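Local coordinates for putative transcriptional regulator (Clostridium difficile, PDB 3QI7), which is of unknown function but has a periplasmic binding protein-like fold and probably binds a small ligand such as a sugar, at residues A148-E153 / L366-Y371. Sequence-based numbering, arbitrary orientation.
Sequences AERSKE and LSQLIY
Arg150 lies lengthwise along Gln368, the two side chains running past each other in opposite directions. Arg150 CD packs 3.8 Å from Gln368 CB, and at the other end of the overlap Gln368 NE2 comes 3.7 Å from Arg150 CB. Arg150 is extended from CG to NE, and Gln368 beyond CG. Gln368 has CG anti to its backbone N (chi1 -178°), which sends the amide back along the arginine stem toward helix 140-153. The guanidinium reaches the backbone of the last strand and holds a single oxygen between its two terminal nitrogens. Arg150 NH1 donates to Leu366 O at 2.9 Å, and Arg150 NH2 to the same oxygen at 3.1 Å. Leu366 O lies in the guanidinium plane, and the two bonds should limit rotation of the group. The backbone N of Gln368 sits over one guanidinium face, but it is a second donor and makes no bond there. One water donates to both Glu153 OE1 (2.9 Å) and Gln368 OE1 (2.7 Å), linking the helix end to the amide. Tyr302 also touches Arg150, and Met154 touches Gln368. The arrangement ties helix 140-153 to the C-terminal strand 361-370 where that strand is interrupted, within the two-sheet alpha/beta architecture of a periplasmic binding protein-like fold.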
loop_
_atom_site.group_PDB
_atom_site.type_symbol
_atom_site.label_atom_id
_atom_site.label_comp_id
_atom_site.label_asym_id
_atom_site.label_seq_id
_atom_site.Cartn_x
_atom_site.Cartn_y
_atom_site.Cartn_z
ATOM N N ALA A 148 -0.843 -2.468 -16.536
ATOM C CA ALA A 148 -0.788 -2.719 -17.996
ATOM C C ALA A 148 -1.061 -1.426 -18.773
ATOM O O ALA A 148 -0.324 -1.073 -19.714
ATOM C CB ALA A 148 -1.814 -3.818 -18.374
ATOM N N GLU A 149 -2.100 -0.700 -18.381
ATOM C CA GLU A 149 -2.455 0.560 -19.068
ATOM C C GLU A 149 -1.350 1.608 -18.929
ATOM O O GLU A 149 -0.926 2.205 -19.931
ATOM C CB GLU A 149 -3.786 1.100 -18.558
ATOM C CG GLU A 149 -4.952 0.177 -18.887
ATOM C CD GLU A 149 -6.255 0.669 -18.294
ATOM O OE1 GLU A 149 -6.228 1.721 -17.652
ATOM O OE2 GLU A 149 -7.303 -0.008 -18.469
ATOM N N ARG A 150 -0.833 1.777 -17.713
ATOM C CA ARG A 150 0.188 2.804 -17.463
ATOM C C ARG A 150 1.482 2.481 -18.188
ATOM O O ARG A 150 2.170 3.401 -18.671
ATOM C CB ARG A 150 0.406 3.040 -15.946
ATOM C CG ARG A 150 -0.745 3.824 -15.308
ATOM C CD ARG A 150 -0.644 4.042 -13.762
ATOM N NE ARG A 150 -1.892 4.644 -13.280
ATOM C CZ ARG A 150 -2.192 4.928 -12.021
ATOM N NH1 ARG A 150 -1.316 4.745 -11.031
ATOM N NH2 ARG A 150 -3.387 5.423 -11.752
ATOM N N SER A 151 1.816 1.186 -18.283
ATOM C CA SER A 151 2.893 0.707 -19.148
ATOM C C SER A 151 2.711 1.118 -20.637
ATOM O O SER A 151 3.646 1.667 -21.274
ATOM C CB SER A 151 3.006 -0.845 -19.044
ATOM O OG SER A 151 3.398 -1.230 -17.735
ATOM N N LYS A 152 1.508 0.858 -21.171
ATOM C CA LYS A 152 1.137 1.234 -22.547
ATOM C C LYS A 152 1.327 2.753 -22.742
ATOM O O LYS A 152 1.942 3.177 -23.717
ATOM C CB LYS A 152 -0.330 0.828 -22.871
ATOM C CG LYS A 152 -0.762 1.032 -24.349
ATOM C CD LYS A 152 -0.337 -0.112 -25.246
ATOM C CE LYS A 152 -0.613 0.144 -26.705
ATOM N NZ LYS A 152 -0.624 -1.154 -27.427
ATOM N N GLU A 153 0.861 3.538 -21.786
ATOM C CA GLU A 153 0.870 5.016 -21.883
ATOM C C GLU A 153 2.289 5.562 -21.901
ATOM O O GLU A 153 2.564 6.601 -22.509
ATOM C CB GLU A 153 0.074 5.645 -20.770
ATOM C CG GLU A 153 -1.400 5.255 -20.875
ATOM C CD GLU A 153 -2.221 5.510 -19.616
ATOM O OE1 GLU A 153 -1.784 6.273 -18.754
ATOM O OE2 GLU A 153 -3.332 4.940 -19.477
ATOM N N LEU A 366 -3.951 4.723 -6.503
ATOM C CA LEU A 366 -3.571 6.153 -6.514
ATOM C C LEU A 366 -3.196 6.602 -7.919
ATOM O O LEU A 366 -2.836 5.778 -8.753
ATOM C CB LEU A 366 -2.377 6.389 -5.575
ATOM C CG LEU A 366 -2.694 6.059 -4.126
ATOM C CD1 LEU A 366 -1.429 6.252 -3.249
ATOM C CD2 LEU A 366 -3.854 6.940 -3.634
ATOM N N SER A 367 -3.278 7.906 -8.160
ATOM C CA SER A 367 -2.835 8.495 -9.407
ATOM C C SER A 367 -1.375 8.226 -9.624
ATOM O O SER A 367 -0.601 8.075 -8.695
ATOM C CB SER A 367 -3.066 10.001 -9.462
ATOM O OG SER A 367 -4.421 10.273 -9.737
ATOM N N GLN A 368 -1.026 8.147 -10.893
ATOM C CA GLN A 368 0.311 7.841 -11.319
ATOM C C GLN A 368 1.256 8.990 -11.003
ATOM O O GLN A 368 0.939 10.148 -11.205
ATOM C CB GLN A 368 0.320 7.609 -12.832
ATOM C CG GLN A 368 1.675 7.224 -13.358
ATOM C CD GLN A 368 1.697 7.069 -14.865
ATOM O OE1 GLN A 368 1.130 7.879 -15.580
ATOM N NE2 GLN A 368 2.433 6.091 -15.343
ATOM N N LEU A 369 2.461 8.648 -10.582
ATOM C CA LEU A 369 3.549 9.620 -10.549
ATOM C C LEU A 369 4.621 9.123 -11.484
ATOM O O LEU A 369 4.991 7.950 -11.416
ATOM C CB LEU A 369 4.075 9.763 -9.109
ATOM C CG LEU A 369 5.339 10.632 -8.965
ATOM C CD1 LEU A 369 5.008 12.114 -9.241
ATOM C CD2 LEU A 369 5.951 10.455 -7.575
ATOM N N ILE A 370 5.090 9.984 -12.390
ATOM C CA ILE A 370 6.203 9.616 -13.268
ATOM C C ILE A 370 7.384 10.475 -12.843
ATOM O O ILE A 370 7.268 11.676 -12.701
ATOM C CB ILE A 370 5.872 9.797 -14.781
ATOM C CG1 ILE A 370 4.700 8.887 -15.209
ATOM C CG2 ILE A 370 7.093 9.485 -15.623
ATOM C CD1 ILE A 370 4.082 9.239 -16.544
ATOM N N TYR A 371 8.488 9.830 -12.539
ATOM C CA TYR A 371 9.699 10.537 -12.105
ATOM C C TYR A 371 10.301 11.387 -13.218
ATOM O O TYR A 371 10.320 10.986 -14.385
ATOM C CB TYR A 371 10.712 9.522 -11.550
ATOM C CG TYR A 371 10.244 8.927 -10.251
ATOM C CD1 TYR A 371 10.056 9.736 -9.133
ATOM C CD2 TYR A 371 9.943 7.579 -10.138
ATOM C CE1 TYR A 371 9.639 9.217 -7.916
ATOM C CE2 TYR A 371 9.458 7.056 -8.937
ATOM C CZ TYR A 371 9.310 7.883 -7.839
ATOM O OH TYR A 371 8.881 7.357 -6.667
ATOM O OXT TYR A 371 10.794 12.500 -12.937
HETATM O O HOH W 1 0.878 7.356 -18.198
#